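Local atomic coordinates of anthranilate synthase component I (Streptococcus pneumoniae serotype 4, PDB entry 5KCK), a protein that belongs to a two-component synthase family and is a mixed helix-and-sheet protein built around large antiparallel sheets with helices packed against them. Residues A39-L44 against E86-G91; S239-F244 against D402-I407; K185-P190 against E383-G388; E113-T118 against S215-A220; P48-K53 against Y60-V65. One frame throughout, in Å; residues are numbered along the deposited sequence.

Contact 1. Residues A39-L44 against E86-G91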
# COMPACT_ATOMS: atom_id res chain seq x y z
N ALA A 39 1.86 -4.78 -0.31
CA ALA A 39 2.12 -4.99 1.11
C ALA A 39 1.10 -5.96 1.70
O ALA A 39 -0.10 -5.69 1.69
CB ALA A 39 2.10 -3.67 1.86
N ARG A 40 1.59 -7.09 2.23
CA ARG A 40 0.73 -8.12 2.79
C ARG A 40 0.92 -8.25 4.29
O ARG A 40 0.04 -7.84 5.06
CB ARG A 40 0.98 -9.45 2.07
CG ARG A 40 -0.22 -10.38 2.08
CD ARG A 40 -0.26 -11.22 0.82
NE ARG A 40 -0.21 -10.37 -0.38
CZ ARG A 40 -0.31 -10.82 -1.62
NH1 ARG A 40 -0.47 -12.12 -1.85
NH2 ARG A 40 -0.24 -9.97 -2.64
N PHE A 41 2.04 -8.80 4.76
CA PHE A 41 2.24 -9.04 6.18
C PHE A 41 3.64 -8.63 6.61
O PHE A 41 4.59 -8.72 5.84
CB PHE A 41 2.02 -10.52 6.57
CG PHE A 41 0.60 -11.00 6.39
CD1 PHE A 41 -0.39 -10.65 7.30
CD2 PHE A 41 0.25 -11.81 5.31
CE1 PHE A 41 -1.71 -11.09 7.14
CE2 PHE A 41 -1.06 -12.25 5.14
CZ PHE A 41 -2.04 -11.89 6.06
N SER A 42 3.75 -8.20 7.87
CA SER A 42 5.04 -8.00 8.52
C SER A 42 5.00 -8.70 9.87
O SER A 42 4.05 -8.53 10.64
CB SER A 42 5.38 -6.51 8.71
OG SER A 42 5.42 -5.83 7.46
N ILE A 43 6.02 -9.49 10.14
CA ILE A 43 6.16 -10.19 11.40
C ILE A 43 7.32 -9.58 12.16
O ILE A 43 8.41 -9.40 11.61
CB ILE A 43 6.40 -11.70 11.20
CG1 ILE A 43 5.27 -12.31 10.38
CG2 ILE A 43 6.57 -12.38 12.55
CD1 ILE A 43 5.72 -13.53 9.62
N LEU A 44 7.07 -9.25 13.42
CA LEU A 44 8.08 -8.80 14.35
C LEU A 44 8.02 -9.74 15.54
O LEU A 44 6.93 -9.99 16.07
CB LEU A 44 7.81 -7.34 14.75
CG LEU A 44 8.96 -6.42 15.15
CD1 LEU A 44 8.46 -5.00 15.16
CD2 LEU A 44 9.50 -6.81 16.50
N GLU A 86 -4.99 -18.17 12.24
CA GLU A 86 -5.29 -17.68 10.91
C GLU A 86 -4.35 -16.57 10.45
O GLU A 86 -4.55 -16.00 9.37
CB GLU A 86 -6.74 -17.17 10.86
CG GLU A 86 -6.95 -15.78 11.47
CD GLU A 86 -6.55 -15.68 12.95
OE1 GLU A 86 -6.38 -16.73 13.62
OE2 GLU A 86 -6.42 -14.54 13.44
N LEU A 87 -3.31 -16.22 11.27
CA LEU A 87 -2.23 -15.31 10.89
C LEU A 87 -1.13 -16.10 10.19
O LEU A 87 -0.95 -17.29 10.45
CB LEU A 87 -1.67 -14.61 12.12
CG LEU A 87 -2.67 -13.82 12.97
CD1 LEU A 87 -2.06 -13.39 14.30
CD2 LEU A 87 -3.20 -12.61 12.20
N PRO A 88 -0.37 -15.46 9.28
CA PRO A 88 0.63 -16.22 8.50
C PRO A 88 1.63 -17.00 9.34
O PRO A 88 1.99 -18.14 8.97
CB PRO A 88 1.31 -15.13 7.66
CG PRO A 88 0.97 -13.83 8.35
CD PRO A 88 -0.40 -14.05 8.89
N PHE A 89 2.11 -16.43 10.45
CA PHE A 89 3.16 -17.06 11.25
C PHE A 89 2.59 -17.80 12.46
O PHE A 89 2.80 -19.00 12.60
CB PHE A 89 4.20 -16.00 11.66
CG PHE A 89 5.22 -16.49 12.67
CD1 PHE A 89 6.09 -17.53 12.37
CD2 PHE A 89 5.33 -15.87 13.91
CE1 PHE A 89 7.03 -17.96 13.30
CE2 PHE A 89 6.27 -16.29 14.84
CZ PHE A 89 7.12 -17.34 14.53
N GLY A 90 1.85 -17.11 13.32
CA GLY A 90 1.23 -17.79 14.45
C GLY A 90 2.17 -18.42 15.46
O GLY A 90 1.76 -19.32 16.20
N GLY A 91 3.41 -17.97 15.53
CA GLY A 91 4.32 -18.61 16.47
C GLY A 91 5.16 -19.69 15.82
O GLY A 91 4.76 -20.32 14.84
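The backbones of Phe41 and Pro88 lie with CA atoms 7.7 Å apart, and those of Ile43 and Phe89 7.5 Å apart, so strand 41-45 and the loop before strand 92-97 meet through side chains, with no hydrogen bond between them. The arrangement illustrates how a loop covers one face of a beta sheet. Alternation along the strand sends Phe41 and Ile43 toward the loop, whereas Ser42 points away and bonds through OG to His134 and to Glu30 of the second subunit. Pro88 lays CG over one face of the Phe41 ring in a CH-pi contact, 3.6 Å from the ring centroid and 18° off the normal. This carbon lies nearest the inner end of the ring, 3.5 Å from Phe41 CG, while Pro88 CD lies over the CD1-CE1 side. Ile43 crosses Phe89 at about a right angle: its CD1 meets Phe89 CB at 3.5 Å. Setting CG1 anti to the carbonyl carbon (chi1 -57°) lets its two branches divide the work, CG2 approaching Phe89 CD2 obliquely. Strand 128-133 pairs beside 41-45, its Val131 packing on both Phe41 and Pro88, and a strand of the second subunit pairs antiparallel with 41-44. Tyr129 stacks edge-to-face with Phe89, and Gly91 N sits 3.2 Å above the Phe89 ring plane, displaced toward the rim.

Contact 2. Residues S239-F244 against D402-I407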
# COMPACT_ATOMS: atom_id res chain seq x y z
N SER A 239 10.44 -6.77 -2.02
CA SER A 239 10.34 -8.16 -2.43
C SER A 239 9.33 -8.90 -1.58
O SER A 239 8.92 -8.43 -0.51
CB SER A 239 11.70 -8.86 -2.32
OG SER A 239 12.68 -8.23 -3.14
N ASN A 240 8.94 -10.09 -2.05
CA ASN A 240 8.12 -10.99 -1.24
C ASN A 240 8.80 -11.34 0.08
O ASN A 240 8.12 -11.81 1.00
CB ASN A 240 7.82 -12.28 -2.00
CG ASN A 240 6.50 -12.22 -2.72
OD1 ASN A 240 5.64 -11.39 -2.40
ND2 ASN A 240 6.31 -13.11 -3.68
N TYR A 241 10.11 -11.12 0.19
CA TYR A 241 10.87 -11.44 1.39
C TYR A 241 11.77 -10.27 1.75
O TYR A 241 12.73 -9.97 1.02
CB TYR A 241 11.70 -12.70 1.20
CG TYR A 241 10.86 -13.88 0.84
CD1 TYR A 241 10.21 -14.61 1.82
CD2 TYR A 241 10.71 -14.27 -0.48
CE1 TYR A 241 9.43 -15.70 1.51
CE2 TYR A 241 9.92 -15.37 -0.81
CZ TYR A 241 9.29 -16.08 0.20
OH TYR A 241 8.51 -17.17 -0.09
N LEU A 242 11.46 -9.61 2.85
CA LEU A 242 12.35 -8.66 3.49
C LEU A 242 12.59 -9.13 4.92
O LEU A 242 11.67 -9.64 5.56
CB LEU A 242 11.77 -7.25 3.47
CG LEU A 242 11.76 -6.58 2.10
CD1 LEU A 242 10.61 -5.59 2.02
CD2 LEU A 242 13.08 -5.88 1.89
N TYR A 243 13.82 -8.97 5.40
CA TYR A 243 14.12 -9.51 6.72
C TYR A 243 15.34 -8.81 7.31
O TYR A 243 16.33 -8.53 6.61
CB TYR A 243 14.35 -11.03 6.67
CG TYR A 243 15.10 -11.50 5.46
CD1 TYR A 243 16.49 -11.54 5.45
CD2 TYR A 243 14.42 -11.88 4.30
CE1 TYR A 243 17.19 -11.96 4.34
CE2 TYR A 243 15.12 -12.30 3.17
CZ TYR A 243 16.51 -12.34 3.20
OH TYR A 243 17.22 -12.75 2.09
N PHE A 244 15.23 -8.49 8.59
CA PHE A 244 16.33 -8.01 9.42
C PHE A 244 16.38 -8.93 10.63
O PHE A 244 15.49 -8.88 11.48
CB PHE A 244 16.11 -6.54 9.81
CG PHE A 244 17.23 -5.93 10.61
CD1 PHE A 244 18.27 -5.27 9.98
CD2 PHE A 244 17.22 -6.00 12.00
CE1 PHE A 244 19.31 -4.69 10.72
CE2 PHE A 244 18.26 -5.42 12.75
CZ PHE A 244 19.31 -4.77 12.11
N ASP A 402 3.24 -25.20 9.08
CA ASP A 402 3.43 -24.42 7.87
C ASP A 402 4.84 -23.83 7.84
O ASP A 402 5.50 -23.68 8.87
CB ASP A 402 2.41 -23.28 7.77
CG ASP A 402 1.02 -23.77 7.43
OD1 ASP A 402 0.87 -24.96 7.08
OD2 ASP A 402 0.08 -22.95 7.50
N MSE A 403 5.29 -23.48 6.64
CA MSE A 403 6.65 -23.00 6.46
C MSE A 403 6.74 -22.12 5.24
O MSE A 403 6.04 -22.34 4.26
CB MSE A 403 7.61 -24.18 6.31
CG MSE A 403 9.06 -23.77 6.25
SE MSE A 403 10.25 -25.30 6.07
CE MSE A 403 9.72 -25.88 4.26
N ASP A 404 7.60 -21.10 5.30
CA ASP A 404 7.85 -20.25 4.14
C ASP A 404 9.32 -19.85 4.13
O ASP A 404 9.77 -19.16 5.05
CB ASP A 404 6.94 -19.03 4.16
CG ASP A 404 6.98 -18.25 2.86
OD1 ASP A 404 7.61 -18.74 1.90
OD2 ASP A 404 6.38 -17.15 2.81
N LEU A 405 10.05 -20.29 3.11
CA LEU A 405 11.50 -20.11 3.05
C LEU A 405 11.89 -19.40 1.76
O LEU A 405 11.50 -19.83 0.67
CB LEU A 405 12.21 -21.47 3.14
CG LEU A 405 12.14 -22.19 4.49
CD1 LEU A 405 12.85 -23.52 4.38
CD2 LEU A 405 12.77 -21.34 5.60
N ALA A 406 12.68 -18.34 1.89
CA ALA A 406 13.29 -17.67 0.75
C ALA A 406 14.67 -18.24 0.45
O ALA A 406 15.39 -18.70 1.34
CB ALA A 406 13.39 -16.17 1.00
N ILE A 407 15.05 -18.20 -0.83
CA ILE A 407 16.44 -18.46 -1.21
C ILE A 407 17.32 -17.32 -0.70
O ILE A 407 17.03 -16.14 -0.94
CB ILE A 407 16.57 -18.58 -2.74
CG1 ILE A 407 15.58 -19.61 -3.31
CG2 ILE A 407 18.02 -18.92 -3.12
CD1 ILE A 407 15.57 -19.61 -4.83
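Tyr241 carries almost the whole contact, meeting strand 403-407 in two ways: with a ring face and with its hydroxyl. The apolar part is a CH-pi contact in which the methyl of Ala406 presses on one face of the phenol, CB lying 3.6 Å from the ring centroid and 17° off the normal. It is displaced toward the root of the ring, 3.4 Å from Tyr241 CG. The polar part lies at the far end, where Tyr241 OH donates to Asp404 OD1 over 2.7 Å. The oxygen is met on its syn side, slightly out of the carboxylate plane, and it stays near the plane of the ring although the two planes are turned 66° apart. With CG anti to the backbone N (chi1 -170°), Asp404 extends its carboxylate to the hydroxyl. Ser259 adds a weak hydrogen bond to the same hydroxyl. Two alternate residues of one strand, 404 and 406, fix the ring at its tip and its face. Strand 242-246 also pairs antiparallel with a strand of the second subunit. Packing between two antiparallel sheets, here by a residue leading into strand 242-246 and with a tyrosine-aspartate hydrogen bond, is typical of beta-sandwich layers.

Contact 3. Residues K185-P190 against E383-G388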
# COMPACT_ATOMS: atom_id res chain seq x y z
N LYS A 185 35.42 -4.63 -0.96
CA LYS A 185 36.61 -5.17 -1.58
C LYS A 185 36.38 -6.63 -1.98
O LYS A 185 35.73 -7.37 -1.23
CB LYS A 185 37.82 -5.09 -0.64
CG LYS A 185 38.03 -3.72 0.01
CD LYS A 185 38.59 -2.70 -0.96
CE LYS A 185 39.01 -1.42 -0.24
NZ LYS A 185 39.77 -0.50 -1.14
N PRO A 186 36.89 -7.06 -3.13
CA PRO A 186 36.66 -8.45 -3.55
C PRO A 186 37.45 -9.43 -2.70
O PRO A 186 38.50 -9.10 -2.14
CB PRO A 186 37.15 -8.46 -5.00
CG PRO A 186 38.22 -7.39 -5.03
CD PRO A 186 37.75 -6.32 -4.07
N HIS A 187 36.93 -10.65 -2.58
CA HIS A 187 37.64 -11.67 -1.84
C HIS A 187 38.55 -12.52 -2.72
O HIS A 187 39.40 -13.24 -2.19
CB HIS A 187 36.66 -12.56 -1.07
CG HIS A 187 36.16 -11.93 0.19
ND1 HIS A 187 35.78 -12.67 1.29
CD2 HIS A 187 35.97 -10.63 0.52
CE1 HIS A 187 35.38 -11.85 2.25
NE2 HIS A 187 35.49 -10.61 1.81
N ILE A 188 38.38 -12.47 -4.04
CA ILE A 188 39.31 -13.12 -4.95
C ILE A 188 39.66 -12.14 -6.06
O ILE A 188 38.93 -11.18 -6.33
CB ILE A 188 38.74 -14.42 -5.54
CG1 ILE A 188 37.59 -14.13 -6.49
CG2 ILE A 188 38.31 -15.37 -4.44
CD1 ILE A 188 36.93 -15.38 -7.02
N ALA A 189 40.79 -12.40 -6.71
CA ALA A 189 41.21 -11.59 -7.84
C ALA A 189 40.24 -11.76 -9.00
O ALA A 189 39.72 -12.86 -9.22
CB ALA A 189 42.61 -11.98 -8.29
N PRO A 190 39.97 -10.69 -9.76
CA PRO A 190 39.13 -10.83 -10.96
C PRO A 190 39.60 -11.92 -11.92
O PRO A 190 38.77 -12.61 -12.52
CB PRO A 190 39.22 -9.44 -11.60
CG PRO A 190 39.51 -8.52 -10.46
CD PRO A 190 40.38 -9.30 -9.52
N GLU A 383 35.28 -22.79 -5.61
CA GLU A 383 35.17 -21.71 -4.64
C GLU A 383 36.09 -21.99 -3.45
O GLU A 383 36.30 -23.14 -3.06
CB GLU A 383 33.72 -21.56 -4.17
CG GLU A 383 32.80 -21.02 -5.26
CD GLU A 383 31.40 -20.73 -4.76
OE1 GLU A 383 31.13 -20.98 -3.56
OE2 GLU A 383 30.56 -20.26 -5.57
N THR A 384 36.66 -20.92 -2.90
CA THR A 384 37.66 -21.02 -1.85
C THR A 384 37.13 -20.64 -0.48
O THR A 384 37.88 -20.70 0.50
CB THR A 384 38.88 -20.16 -2.20
OG1 THR A 384 38.49 -18.79 -2.31
CG2 THR A 384 39.46 -20.60 -3.53
N GLU A 385 35.86 -20.25 -0.37
CA GLU A 385 35.25 -19.88 0.89
C GLU A 385 33.94 -20.64 1.05
O GLU A 385 33.16 -20.74 0.10
CB GLU A 385 34.95 -18.37 0.96
CG GLU A 385 36.16 -17.46 0.86
CD GLU A 385 35.76 -15.99 0.78
OE1 GLU A 385 35.37 -15.54 -0.32
OE2 GLU A 385 35.81 -15.30 1.82
N LYS A 386 33.71 -21.15 2.25
CA LYS A 386 32.42 -21.74 2.58
C LYS A 386 31.31 -20.72 2.32
O LYS A 386 31.43 -19.55 2.67
CB LYS A 386 32.41 -22.18 4.04
CG LYS A 386 31.11 -22.78 4.53
CD LYS A 386 31.29 -23.26 5.96
CE LYS A 386 30.00 -23.85 6.50
NZ LYS A 386 30.09 -24.00 7.98
N ARG A 387 30.23 -21.18 1.69
CA ARG A 387 29.15 -20.27 1.32
C ARG A 387 28.42 -19.74 2.55
O ARG A 387 28.13 -18.54 2.63
CB ARG A 387 28.17 -20.96 0.36
CG ARG A 387 28.72 -21.00 -1.05
CD ARG A 387 27.79 -21.68 -2.02
NE ARG A 387 28.23 -21.39 -3.39
CZ ARG A 387 27.47 -21.57 -4.46
NH1 ARG A 387 26.23 -22.04 -4.31
NH2 ARG A 387 27.93 -21.27 -5.66
N GLY A 388 28.11 -20.61 3.51
CA GLY A 388 27.45 -20.14 4.72
C GLY A 388 26.00 -19.78 4.46
O GLY A 388 25.23 -20.57 3.89
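His187 and Glu385 meet through a nearly straight hydrogen bond, His187 ND1 donating to Glu385 OE2 over 2.7 Å with an angle of 168° at the hydrogen. The acceptor lies in the plane of the imidazole, and the nitrogen approaches it on the syn side of the carboxylate, whose plane is turned 35° from the ring. The Glu385 chain, extended beyond CG (chi2 174°), carries the carboxylate across to the ring. The other oxygen, OE1, comes alongside the base of the histidine, 3.3 Å from His187 CB. Beside this pair, Ile188 CG2 touches Thr384 OG1 at 4.0 Å, a light contact. The next shell holds both partners in place. Glu385 OE2 also bonds Thr115 OG1, while His187 NE2 bonds Ser219 OG, so the imidazole is gripped at both nitrogens, which probably disfavours a flip of the ring. Residues 383-388 follow helix 372-382, and their bend is braced internally: Arg387 grips Glu383 side-on, NE to OE1 at 2.9 Å and NH2 to OE2 at 2.8 Å. Glu383 OE2 in turn bonds Ser215. On the other side, the backbone of His187 is hydrogen-bonded to Arg217 as 185-190 leaves the edge of the sheet. The chemistry is that of a histidine-carboxylate pair: ND1 carries the proton in this bond, and the carboxylate would probably favour a positively charged imidazole.

Contact 4. Residues E113-T118 against S215-A220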
# COMPACT_ATOMS: atom_id res chain seq x y z
N GLU A 113 37.41 -23.25 3.66
CA GLU A 113 37.57 -22.44 4.85
C GLU A 113 36.42 -21.45 5.01
O GLU A 113 35.95 -20.85 4.04
CB GLU A 113 38.92 -21.70 4.76
CG GLU A 113 39.18 -20.68 5.85
CD GLU A 113 40.33 -19.75 5.49
OE1 GLU A 113 40.95 -19.97 4.43
OE2 GLU A 113 40.59 -18.80 6.25
N ASP A 114 35.96 -21.29 6.25
CA ASP A 114 34.91 -20.34 6.59
C ASP A 114 35.57 -19.03 7.02
O ASP A 114 36.19 -18.96 8.08
CB ASP A 114 34.03 -20.90 7.71
CG ASP A 114 32.82 -20.04 7.99
OD1 ASP A 114 32.74 -18.91 7.47
OD2 ASP A 114 31.95 -20.51 8.75
N THR A 115 35.42 -17.99 6.21
CA THR A 115 35.94 -16.68 6.55
C THR A 115 34.93 -15.79 7.26
O THR A 115 35.29 -14.68 7.66
CB THR A 115 36.45 -15.96 5.29
OG1 THR A 115 35.40 -15.89 4.32
CG2 THR A 115 37.65 -16.70 4.69
N ILE A 116 33.69 -16.24 7.45
CA ILE A 116 32.66 -15.46 8.11
C ILE A 116 32.32 -16.03 9.49
O ILE A 116 32.26 -15.30 10.48
CB ILE A 116 31.39 -15.34 7.23
CG1 ILE A 116 31.69 -14.62 5.92
CG2 ILE A 116 30.30 -14.61 7.98
CD1 ILE A 116 30.45 -14.42 5.04
N GLY A 117 32.05 -17.33 9.56
CA GLY A 117 31.83 -17.98 10.83
C GLY A 117 30.40 -18.03 11.32
O GLY A 117 30.19 -18.15 12.53
N THR A 118 29.42 -17.93 10.44
CA THR A 118 28.05 -18.13 10.87
C THR A 118 27.81 -19.61 11.14
O THR A 118 28.46 -20.47 10.54
CB THR A 118 27.05 -17.65 9.81
OG1 THR A 118 27.47 -18.10 8.52
CG2 THR A 118 26.96 -16.13 9.82
N SER A 215 30.13 -18.18 -7.56
CA SER A 215 29.84 -16.93 -6.88
C SER A 215 31.12 -16.22 -6.43
O SER A 215 32.18 -16.84 -6.28
CB SER A 215 28.92 -17.15 -5.67
OG SER A 215 29.59 -17.86 -4.64
N GLN A 216 31.00 -14.91 -6.24
CA GLN A 216 32.03 -14.07 -5.66
C GLN A 216 31.50 -13.42 -4.39
O GLN A 216 30.34 -13.02 -4.34
CB GLN A 216 32.47 -12.94 -6.57
CG GLN A 216 33.42 -13.26 -7.66
CD GLN A 216 33.95 -11.98 -8.28
OE1 GLN A 216 33.57 -11.61 -9.39
NE2 GLN A 216 34.81 -11.29 -7.55
N ARG A 217 32.37 -13.27 -3.41
CA ARG A 217 32.05 -12.57 -2.18
C ARG A 217 32.76 -11.22 -2.16
O ARG A 217 33.83 -11.06 -2.77
CB ARG A 217 32.44 -13.42 -0.97
CG ARG A 217 32.25 -12.76 0.38
CD ARG A 217 32.51 -13.77 1.47
NE ARG A 217 31.52 -14.83 1.43
CZ ARG A 217 31.64 -16.00 2.06
NH1 ARG A 217 32.73 -16.25 2.78
NH2 ARG A 217 30.67 -16.90 1.97
N PHE A 218 32.14 -10.25 -1.50
CA PHE A 218 32.70 -8.92 -1.31
C PHE A 218 32.44 -8.51 0.13
O PHE A 218 31.45 -8.94 0.73
CB PHE A 218 32.10 -7.88 -2.27
CG PHE A 218 32.21 -8.25 -3.72
CD1 PHE A 218 31.29 -9.12 -4.30
CD2 PHE A 218 33.24 -7.75 -4.50
CE1 PHE A 218 31.39 -9.47 -5.64
CE2 PHE A 218 33.35 -8.10 -5.84
CZ PHE A 218 32.42 -8.96 -6.41
N SER A 219 33.32 -7.68 0.69
CA SER A 219 33.06 -7.23 2.05
C SER A 219 33.67 -5.86 2.29
O SER A 219 34.60 -5.43 1.59
CB SER A 219 33.56 -8.25 3.09
OG SER A 219 34.97 -8.32 3.13
N ALA A 220 33.12 -5.16 3.28
CA ALA A 220 33.57 -3.83 3.67
C ALA A 220 33.51 -3.68 5.18
O ALA A 220 32.69 -4.31 5.85
CB ALA A 220 32.72 -2.74 3.02
O HOH W 1 33.07 -18.42 4.45
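Ile116 lays its CD1 methyl over the centre of the Arg217 guanidinium, 3.6 Å from CZ, while its CG1 crosses above NH1 at 3.7 Å. A loop between strands 92-97 and 121-126, from the N-terminal region, here docks on strand 211-221, which belongs to the other family region of the chain. The flat cation is thus covered on one face by an aliphatic branch and left to make its polar contacts round the edge. There Arg217 NH1 reaches Thr115 OG1 at 3.1 Å, a weak hydrogen bond bent to 121°. A water accepts a shorter bond from Arg217 NH1, at 2.8 Å, and one from Thr115 N at 3.0 Å, and so ties the arginine to the loop backbone. The threonine hydroxyl has its main partner in Glu385 OE2. Arg217 rises from its strand with CG anti to the backbone N (chi1 175°) and bends at chi3, which turns its head flat under the isoleucine. The loop is shaped by Asp114: its OD1 accepts from Ile116 N at 2.8 Å and from Gly117 N at 2.7 Å, both approaching from the same face of the carboxylate, an Asx turn combined with the wider Asx motif. That tight turn aims Ile116 at the strand, and Gly117 follows it with positive phi. Beyond the loop, Arg217 NH2 bonds Lys386 O and Gln422 OE1, and Ile116 also packs on Tyr420. Among the partners of this buried cation are neutral oxygens, a water and two carbonyl groups; the acidic Glu385 contributes a long, weak ion pair, and Asp114 can probably add long-range attraction, its OD1 lying 5.4 Å from Arg217 NH1.

Contact 5. Residues P48-K53 against Y60-V65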
# COMPACT_ATOMS: atom_id res chain seq x y z
N PRO A 48 12.57 -14.64 22.51
CA PRO A 48 12.35 -16.04 22.15
C PRO A 48 12.50 -16.96 23.36
O PRO A 48 13.28 -16.69 24.27
CB PRO A 48 13.45 -16.31 21.12
CG PRO A 48 14.56 -15.41 21.55
CD PRO A 48 13.90 -14.16 22.08
N VAL A 49 11.72 -18.05 23.36
CA VAL A 49 11.82 -19.05 24.42
C VAL A 49 13.06 -19.92 24.24
O VAL A 49 13.70 -20.33 25.22
CB VAL A 49 10.53 -19.89 24.46
CG1 VAL A 49 10.65 -21.04 25.46
CG2 VAL A 49 9.35 -19.01 24.81
N PHE A 50 13.42 -20.23 22.99
CA PHE A 50 14.53 -21.11 22.66
C PHE A 50 15.38 -20.51 21.55
O PHE A 50 14.88 -19.82 20.65
CB PHE A 50 14.11 -22.49 22.12
CG PHE A 50 13.30 -23.29 23.06
CD1 PHE A 50 13.77 -23.59 24.33
CD2 PHE A 50 12.07 -23.80 22.66
CE1 PHE A 50 13.01 -24.35 25.19
CE2 PHE A 50 11.31 -24.56 23.51
CZ PHE A 50 11.78 -24.84 24.79
N GLU A 51 16.66 -20.85 21.60
CA GLU A 51 17.59 -20.72 20.49
C GLU A 51 18.00 -22.12 20.05
O GLU A 51 18.44 -22.92 20.87
CB GLU A 51 18.83 -19.92 20.90
CG GLU A 51 19.89 -19.83 19.83
CD GLU A 51 21.18 -19.22 20.35
OE1 GLU A 51 21.86 -19.86 21.18
OE2 GLU A 51 21.52 -18.10 19.91
N ILE A 52 17.84 -22.41 18.77
CA ILE A 52 18.24 -23.70 18.22
C ILE A 52 19.27 -23.45 17.14
O ILE A 52 19.03 -22.69 16.20
CB ILE A 52 17.04 -24.49 17.67
CG1 ILE A 52 16.03 -24.70 18.79
CG2 ILE A 52 17.52 -25.81 17.07
CD1 ILE A 52 14.82 -25.46 18.38
N LYS A 53 20.43 -24.08 17.29
CA LYS A 53 21.58 -23.74 16.46
C LYS A 53 22.37 -25.01 16.16
O LYS A 53 22.47 -25.90 17.01
CB LYS A 53 22.43 -22.67 17.17
CG LYS A 53 23.92 -22.81 17.02
CD LYS A 53 24.66 -22.14 18.17
CE LYS A 53 24.50 -20.63 18.16
NZ LYS A 53 25.31 -20.00 19.26
N TYR A 60 22.62 -27.53 19.32
CA TYR A 60 22.43 -26.88 20.61
C TYR A 60 21.01 -26.36 20.76
O TYR A 60 20.42 -25.85 19.80
CB TYR A 60 23.39 -25.70 20.80
CG TYR A 60 24.85 -26.05 20.73
CD1 TYR A 60 25.52 -26.02 19.52
CD2 TYR A 60 25.56 -26.39 21.88
CE1 TYR A 60 26.86 -26.32 19.44
CE2 TYR A 60 26.91 -26.70 21.81
CZ TYR A 60 27.55 -26.66 20.59
OH TYR A 60 28.88 -26.97 20.49
N GLN A 61 20.47 -26.49 21.97
CA GLN A 61 19.24 -25.82 22.37
C GLN A 61 19.51 -25.06 23.65
O GLN A 61 19.80 -25.67 24.68
CB GLN A 61 18.09 -26.81 22.57
CG GLN A 61 16.76 -26.13 22.91
CD GLN A 61 15.65 -27.12 23.23
OE1 GLN A 61 15.91 -28.21 23.73
NE2 GLN A 61 14.41 -26.74 22.94
N ASN A 62 19.41 -23.72 23.59
CA ASN A 62 19.78 -22.85 24.70
C ASN A 62 21.11 -23.27 25.31
O ASN A 62 21.24 -23.36 26.54
CB ASN A 62 18.70 -22.83 25.78
CG ASN A 62 17.51 -21.97 25.39
OD1 ASN A 62 17.35 -21.59 24.23
ND2 ASN A 62 16.66 -21.67 26.37
N GLY A 63 22.09 -23.58 24.46
CA GLY A 63 23.41 -23.93 24.93
C GLY A 63 23.62 -25.39 25.28
O GLY A 63 24.77 -25.80 25.47
N GLN A 64 22.56 -26.19 25.36
CA GLN A 64 22.70 -27.60 25.72
C GLN A 64 22.83 -28.46 24.46
O GLN A 64 22.11 -28.25 23.48
CB GLN A 64 21.51 -28.08 26.56
CG GLN A 64 21.12 -27.15 27.70
CD GLN A 64 20.04 -27.74 28.59
OE1 GLN A 64 18.86 -27.39 28.48
NE2 GLN A 64 20.43 -28.65 29.48
N VAL A 65 23.75 -29.42 24.51
CA VAL A 65 23.98 -30.32 23.39
C VAL A 65 22.80 -31.28 23.26
O VAL A 65 22.35 -31.87 24.25
CB VAL A 65 25.30 -31.08 23.59
CG1 VAL A 65 25.41 -32.24 22.63
CG2 VAL A 65 26.50 -30.14 23.44
O HOH W 2 22.00 -22.60 21.58
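Lys53 and Tyr60 form an antiparallel hydrogen-bonded pair, Lys53 N donating to Tyr60 O at 3.1 Å and Tyr60 N to Lys53 O at 2.8 Å, and the next pair, Ile52 with Gln61, is non-hydrogen-bonded. One step further the pattern changes. Asn62 N still donates to Glu51 O at 3.0 Å, but the return bond comes from a side chain: Glu51 N donates to Asn62 OD1 over 2.8 Å, approaching almost in line with the amide C=O (173°). The chain has by then entered a type I' turn from Gln61 to Gln64, and the asparagine amide takes the place that a strand carbonyl would fill. Its other end, Asn62 ND2, makes a weak bond to Val49 O at 3.4 Å, so one amide bridges Val49 O and Glu51 N. Gln61 stretches along the sheet on the side of Ile52, its CG anti to the backbone N (chi1 -177°) and the chain extended beyond, and brings NE2 over the centre of the Phe50 ring, 3.4 Å above the plane. Val49 CG1 covers the opposite face of that ring. The Lys53 and Tyr60 side chains cross obliquely on the other side of the sheet. A water joins Glu51 OE1 to Gly63 N, while OE2 of the same carboxylate bonds His122. Val49 and Phe50 together face Val125 as a classic beta bulge. Antiparallel strands 50-55, 58-61 and 64-66, joined in turn by tight connections, make a beta meander at the edge of the large sheet.

How the contacts relate
The five contacts show side-chain chemistry changing with place in the fold. Contacts 2 and 4 are buried, contact 2 deepest with its centre about 5 Å from that of the chain, whereas contacts 3 and 5 lie at the surface; in contact 5 backbone pairing prevails. Contacts 2 and 5 reach the same large sheet, and contacts 2, 3 and 4 all reach another. Contact 1, partly buried and wholly apolar between its segments, has its centre about 11 Å from that of contact 2, and both border the second subunit. Contacts 3 and 4, on the other side of the chain centre from contact 1, have centres about 6 Å apart and share a polar network, with Ile116 adding apolar cover in contact 4.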